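Local structure of glutamine amidotransferase subunit pdxT (Thermus thermophilus, 2YWD) at residues R109-R114 against A138-R143. The protein probably hydrolyses glutamine to glutamate and ammonia, passing the ammonia to its partner PdxS for the synthesis of pyridoxal 5'-phosphate. Sequence-based numbering, arbitrary orientation.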
loop_
_atom_site.group_PDB
_atom_site.type_symbol
_atom_site.label_atom_id
_atom_site.label_comp_id
_atom_site.label_asym_id
_atom_site.label_seq_id
_atom_site.Cartn_x
_atom_site.Cartn_y
_atom_site.Cartn_z
ATOM N N ARG A 109 11.745 7.459 2.610
ATOM C CA ARG A 109 11.948 6.132 3.174
ATOM C C ARG A 109 12.543 6.168 4.582
ATOM O O ARG A 109 13.370 7.029 4.888
ATOM C CB ARG A 109 12.863 5.324 2.242
ATOM C CG ARG A 109 12.192 4.889 0.938
ATOM C CD ARG A 109 13.226 4.510 -0.121
ATOM N NE ARG A 109 14.322 3.741 0.458
ATOM C CZ ARG A 109 15.439 3.420 -0.185
ATOM N NH1 ARG A 109 15.619 3.791 -1.446
ATOM N NH2 ARG A 109 16.395 2.754 0.448
ATOM N N ASN A 110 12.088 5.242 5.431
ATOM C CA ASN A 110 12.570 5.078 6.812
ATOM C C ASN A 110 13.056 6.401 7.415
ATOM O O ASN A 110 14.234 6.555 7.756
ATOM C CB ASN A 110 13.697 4.033 6.801
ATOM C CG ASN A 110 14.182 3.666 8.186
ATOM O OD1 ASN A 110 13.466 3.819 9.170
ATOM N ND2 ASN A 110 15.408 3.154 8.264
ATOM N N ALA A 111 12.127 7.338 7.577
ATOM C CA ALA A 111 12.466 8.670 8.061
ATOM C C ALA A 111 11.889 9.132 9.393
ATOM O O ALA A 111 11.899 10.334 9.670
ATOM C CB ALA A 111 12.102 9.689 6.973
ATOM N N PHE A 112 11.414 8.212 10.230
ATOM C CA PHE A 112 10.836 8.615 11.515
ATOM C C PHE A 112 11.823 9.142 12.552
ATOM O O PHE A 112 11.425 9.810 13.509
ATOM C CB PHE A 112 10.031 7.475 12.129
ATOM C CG PHE A 112 8.569 7.575 11.865
ATOM C CD1 PHE A 112 7.998 6.935 10.770
ATOM C CD2 PHE A 112 7.759 8.343 12.695
ATOM C CE1 PHE A 112 6.635 7.055 10.505
ATOM C CE2 PHE A 112 6.396 8.471 12.440
ATOM C CZ PHE A 112 5.832 7.826 11.342
ATOM N N GLY A 113 13.101 8.824 12.376
ATOM C CA GLY A 113 14.118 9.320 13.288
ATOM C C GLY A 113 14.188 8.721 14.680
ATOM O O GLY A 113 14.732 9.347 15.593
ATOM N N ARG A 114 13.639 7.523 14.860
ATOM C CA ARG A 114 13.693 6.877 16.168
ATOM C C ARG A 114 14.855 5.890 16.191
ATOM O O ARG A 114 15.164 5.263 15.178
ATOM C CB ARG A 114 12.372 6.163 16.477
ATOM C CG ARG A 114 11.207 7.122 16.690
ATOM C CD ARG A 114 9.946 6.420 17.170
ATOM N NE ARG A 114 10.164 5.699 18.421
ATOM C CZ ARG A 114 9.192 5.274 19.222
ATOM N NH1 ARG A 114 7.924 5.503 18.914
ATOM N NH2 ARG A 114 9.492 4.612 20.330
ATOM N N ALA A 138 9.364 2.550 9.217
ATOM C CA ALA A 138 8.319 3.268 8.503
ATOM C C ALA A 138 8.707 4.491 7.678
ATOM O O ALA A 138 9.518 5.315 8.098
ATOM C CB ALA A 138 7.215 3.648 9.482
ATOM N N PRO A 139 8.127 4.612 6.474
ATOM C CA PRO A 139 8.414 5.757 5.612
ATOM C C PRO A 139 7.545 6.906 6.121
ATOM O O PRO A 139 6.613 6.693 6.902
ATOM C CB PRO A 139 7.976 5.268 4.236
ATOM C CG PRO A 139 6.792 4.410 4.567
ATOM C CD PRO A 139 7.298 3.618 5.765
ATOM N N VAL A 140 7.843 8.118 5.677
ATOM C CA VAL A 140 7.082 9.278 6.101
ATOM C C VAL A 140 6.466 9.992 4.907
ATOM O O VAL A 140 7.117 10.182 3.880
ATOM C CB VAL A 140 7.991 10.261 6.881
ATOM C CG1 VAL A 140 7.246 11.566 7.183
ATOM C CG2 VAL A 140 8.460 9.601 8.178
ATOM N N PHE A 141 5.195 10.355 5.035
ATOM C CA PHE A 141 4.503 11.087 3.983
ATOM C C PHE A 141 4.877 12.550 4.221
ATOM O O PHE A 141 4.325 13.191 5.113
ATOM C CB PHE A 141 2.989 10.911 4.121
ATOM C CG PHE A 141 2.490 9.556 3.704
ATOM C CD1 PHE A 141 2.435 9.206 2.358
ATOM C CD2 PHE A 141 2.049 8.639 4.654
ATOM C CE1 PHE A 141 1.945 7.961 1.960
ATOM C CE2 PHE A 141 1.556 7.389 4.268
ATOM C CZ PHE A 141 1.505 7.051 2.919
ATOM N N ARG A 142 5.814 13.072 3.432
ATOM C CA ARG A 142 6.264 14.453 3.603
ATOM C C ARG A 142 5.296 15.508 3.071
ATOM O O ARG A 142 5.027 16.507 3.749
ATOM C CB ARG A 142 7.645 14.637 2.967
ATOM C CG ARG A 142 8.768 13.876 3.681
ATOM C CD ARG A 142 8.951 14.367 5.117
ATOM N NE ARG A 142 10.173 13.837 5.719
ATOM C CZ ARG A 142 10.577 14.098 6.958
ATOM N NH1 ARG A 142 9.854 14.889 7.746
ATOM N NH2 ARG A 142 11.711 13.573 7.409
ATOM N N ARG A 143 4.786 15.303 1.863
ATOM C CA ARG A 143 3.832 16.246 1.279
ATOM C C ARG A 143 2.742 15.478 0.554
ATOM O O ARG A 143 2.988 14.390 0.033
ATOM C CB ARG A 143 4.516 17.192 0.292
ATOM C CG ARG A 143 5.699 17.951 0.866
ATOM C CD ARG A 143 5.976 19.220 0.074
ATOM N NE ARG A 143 6.072 18.976 -1.362
ATOM C CZ ARG A 143 6.282 19.929 -2.265
ATOM N NH1 ARG A 143 6.421 21.192 -1.879
ATOM N NH2 ARG A 143 6.350 19.624 -3.555
HETATM O O HOH W 1 11.387 5.276 10.053
#
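Val-140 lays its CG2 methyl over one face of the Phe-112 ring, a CH-pi contact 4.1 Å from methyl to ring centroid. With CG1 anti to the backbone N (chi1 173°), CG2 lies anti to the carbonyl carbon, between the ring and Ala-111, whose small CB is 3.8 Å from CG2; a branched valine supplies this methyl close to the backbone. The CD1-CE1 side of the ring meets Ala-138, with CE1 3.6 Å from its CB, while Ala-138 O lies at the ring edge, near its plane. Ala-138 O accepts a weak, bent hydrogen bond from Ala-111 N (3.3 Å, N-H...O 135°) and another from a water 2.7 Å away. The same water donates to Asn-110 OD1 and accepts from Phe-112 N; Asn-110 ND2 bonds Glu-117, so the amide uses both donor and acceptor. Arg-142 brings NH2 to 3.9 Å from Ala-111 CB, while its NE pairs with Glu-108. An alanine in place of Phe-112 would probably leave Val-140 CG2 and Ala-138 CB without their aromatic cover and open a gap beside Leu-157 and Phe-119. The contact packs the loop leaving strand 103-108 against its antiparallel neighbour 140-144; it includes Arg-109, a predicted glutamine-binding residue of this class I glutamine amidotransferase, and adjoins another, Arg-137.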